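Local atomic coordinates of uncharacterized protein (Sus scrofa, PDB entry 5BNF), a protein that is porcine CD38, a member of the ADP-ribosyl cyclase family with five disulfide bonds. Residues V69-T74 / N150-V155. Residues are numbered along the deposited sequence; the frame is centred on the assembly and turned at random.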
loop_
_atom_site.group_PDB
_atom_site.type_symbol
_atom_site.label_atom_id
_atom_site.label_comp_id
_atom_site.label_asym_id
_atom_site.label_seq_id
_atom_site.Cartn_x
_atom_site.Cartn_y
_atom_site.Cartn_z
ATOM N N VAL A 69 -5.650 11.446 -4.590
ATOM C CA VAL A 69 -4.687 11.734 -5.638
ATOM C C VAL A 69 -5.363 12.035 -6.977
ATOM O O VAL A 69 -6.512 11.662 -7.204
ATOM C CB VAL A 69 -3.689 10.539 -5.780
ATOM C CG1 VAL A 69 -4.256 9.308 -5.084
ATOM C CG2 VAL A 69 -3.431 10.216 -7.246
ATOM N N PRO A 70 -4.657 12.747 -7.868
ATOM C CA PRO A 70 -5.204 13.087 -9.183
ATOM C C PRO A 70 -5.596 11.840 -9.956
ATOM O O PRO A 70 -4.966 10.791 -9.818
ATOM C CB PRO A 70 -4.047 13.817 -9.855
ATOM C CG PRO A 70 -3.398 14.512 -8.712
ATOM C CD PRO A 70 -3.373 13.437 -7.649
ATOM N N CYS A 71 -6.639 11.952 -10.768
ATOM C CA CYS A 71 -7.069 10.825 -11.567
ATOM C C CYS A 71 -5.976 10.534 -12.578
ATOM O O CYS A 71 -5.177 11.413 -12.900
ATOM C CB CYS A 71 -8.372 11.157 -12.282
ATOM S SG CYS A 71 -9.698 11.604 -11.120
ATOM N N ASP A 72 -5.928 9.298 -13.060
ATOM C CA ASP A 72 -4.932 8.898 -14.047
ATOM C C ASP A 72 -3.541 8.797 -13.450
ATOM O O ASP A 72 -2.616 8.327 -14.104
ATOM C CB ASP A 72 -4.897 9.902 -15.200
ATOM C CG ASP A 72 -6.182 9.921 -16.003
ATOM O OD1 ASP A 72 -7.168 9.280 -15.582
ATOM O OD2 ASP A 72 -6.203 10.588 -17.059
ATOM N N LYS A 73 -3.397 9.234 -12.207
ATOM C CA LYS A 73 -2.104 9.223 -11.537
ATOM C C LYS A 73 -1.838 8.007 -10.647
ATOM O O LYS A 73 -0.684 7.701 -10.348
ATOM C CB LYS A 73 -1.955 10.501 -10.718
ATOM C CG LYS A 73 -1.989 11.775 -11.548
ATOM C CD LYS A 73 -0.608 12.138 -12.072
ATOM C CE LYS A 73 -0.587 12.200 -13.593
ATOM N NZ LYS A 73 -1.557 13.200 -14.141
ATOM N N THR A 74 -2.899 7.312 -10.237
ATOM C CA THR A 74 -2.768 6.131 -9.383
ATOM C C THR A 74 -2.011 4.985 -10.041
ATOM O O THR A 74 -2.410 4.473 -11.088
ATOM C CB THR A 74 -4.134 5.606 -8.956
ATOM O OG1 THR A 74 -4.826 6.630 -8.241
ATOM C CG2 THR A 74 -3.979 4.398 -8.064
ATOM N N ASN A 150 -10.266 5.089 -3.903
ATOM C CA ASN A 150 -10.226 6.488 -4.316
ATOM C C ASN A 150 -9.597 6.701 -5.688
ATOM O O ASN A 150 -9.369 7.843 -6.101
ATOM C CB ASN A 150 -9.447 7.332 -3.299
ATOM C CG ASN A 150 -10.068 7.313 -1.916
ATOM O OD1 ASN A 150 -11.282 7.458 -1.763
ATOM N ND2 ASN A 150 -9.232 7.157 -0.896
ATOM N N ALA A 151 -9.298 5.613 -6.387
ATOM C CA ALA A 151 -8.691 5.725 -7.708
ATOM C C ALA A 151 -9.749 6.151 -8.716
ATOM O O ALA A 151 -10.887 5.702 -8.650
ATOM C CB ALA A 151 -8.075 4.396 -8.119
ATOM N N CYS A 152 -9.370 7.035 -9.632
ATOM C CA CYS A 152 -10.283 7.517 -10.662
ATOM C C CYS A 152 -9.565 7.634 -11.995
ATOM O O CYS A 152 -8.343 7.817 -12.042
ATOM C CB CYS A 152 -10.879 8.879 -10.273
ATOM S SG CYS A 152 -9.670 10.127 -9.719
ATOM N N GLY A 153 -10.336 7.520 -13.073
ATOM C CA GLY A 153 -9.776 7.617 -14.410
ATOM C C GLY A 153 -9.074 6.343 -14.832
ATOM O O GLY A 153 -9.642 5.253 -14.781
ATOM N N MET A 154 -7.829 6.482 -15.247
ATOM C CA MET A 154 -7.041 5.348 -15.677
ATOM C C MET A 154 -6.001 4.995 -14.618
ATOM O O MET A 154 -5.265 5.857 -14.146
ATOM C CB MET A 154 -6.362 5.673 -17.008
ATOM C CG MET A 154 -5.495 4.567 -17.547
ATOM S SD MET A 154 -3.788 4.789 -17.057
ATOM C CE MET A 154 -3.211 5.815 -18.402
ATOM N N VAL A 155 -5.962 3.721 -14.238
ATOM C CA VAL A 155 -5.008 3.242 -13.248
ATOM C C VAL A 155 -3.983 2.342 -13.920
ATOM O O VAL A 155 -4.253 1.730 -14.957
ATOM C CB VAL A 155 -5.700 2.439 -12.116
ATOM C CG1 VAL A 155 -6.676 3.319 -11.391
ATOM C CG2 VAL A 155 -6.415 1.224 -12.690
HETATM O O HOH W 1 -6.534 8.156 -9.146
#
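Asp72 holds the segment Cys152-Met154 with both its backbone and its side chain. Its N donates to Cys152 O at 3.0 Å, and its OD1 accepts the N-H of Met154 at 2.9 Å in a nearly straight bond. That N-H reaches OD1 from above the carboxylate, 40° out of its plane. A chi1 of -66° puts CG of Asp72 anti to the carbonyl carbon, beside the backbone N; OD1 lies 3.3 Å from CA of Gly153, a residue with positive phi. A CA-H...O contact from Asp72 CA to Met154 O, 3.1 Å long, adds to the pairing.

One residue earlier, the disulfide Cys71-Cys152 locks the same two backbones covalently. Its chi3 of -93° is close to a right angle. A water between the two segments accepts from Cys152 N and donates to Pro70 O, the carbonyl that also receives Lys73 N in a type II beta turn; Thr74 OG1 comes within 2.5 Å of this water's oxygen, a doubtfully short approach.

Packing is lighter and lies on the Thr74 side, where OG1 stands 3.9 Å from Ala151 CB and CB approaches Val155 CG1. Phe147 of helix 135-149 touches Thr74, while Ala151 and Val155 lean on strand 186-194.

The arrangement joins the loop after helix 59-64 to the linker between helix 135-149 and strand 153-160, just where strands 75-77 and 153-160 start side by side. A disulfide and the paired backbones here connect the loop leading into edge strand 75-77 with the start of strand 153-160, in the parallel four-stranded sheet of an ADP-ribosyl cyclase family protein.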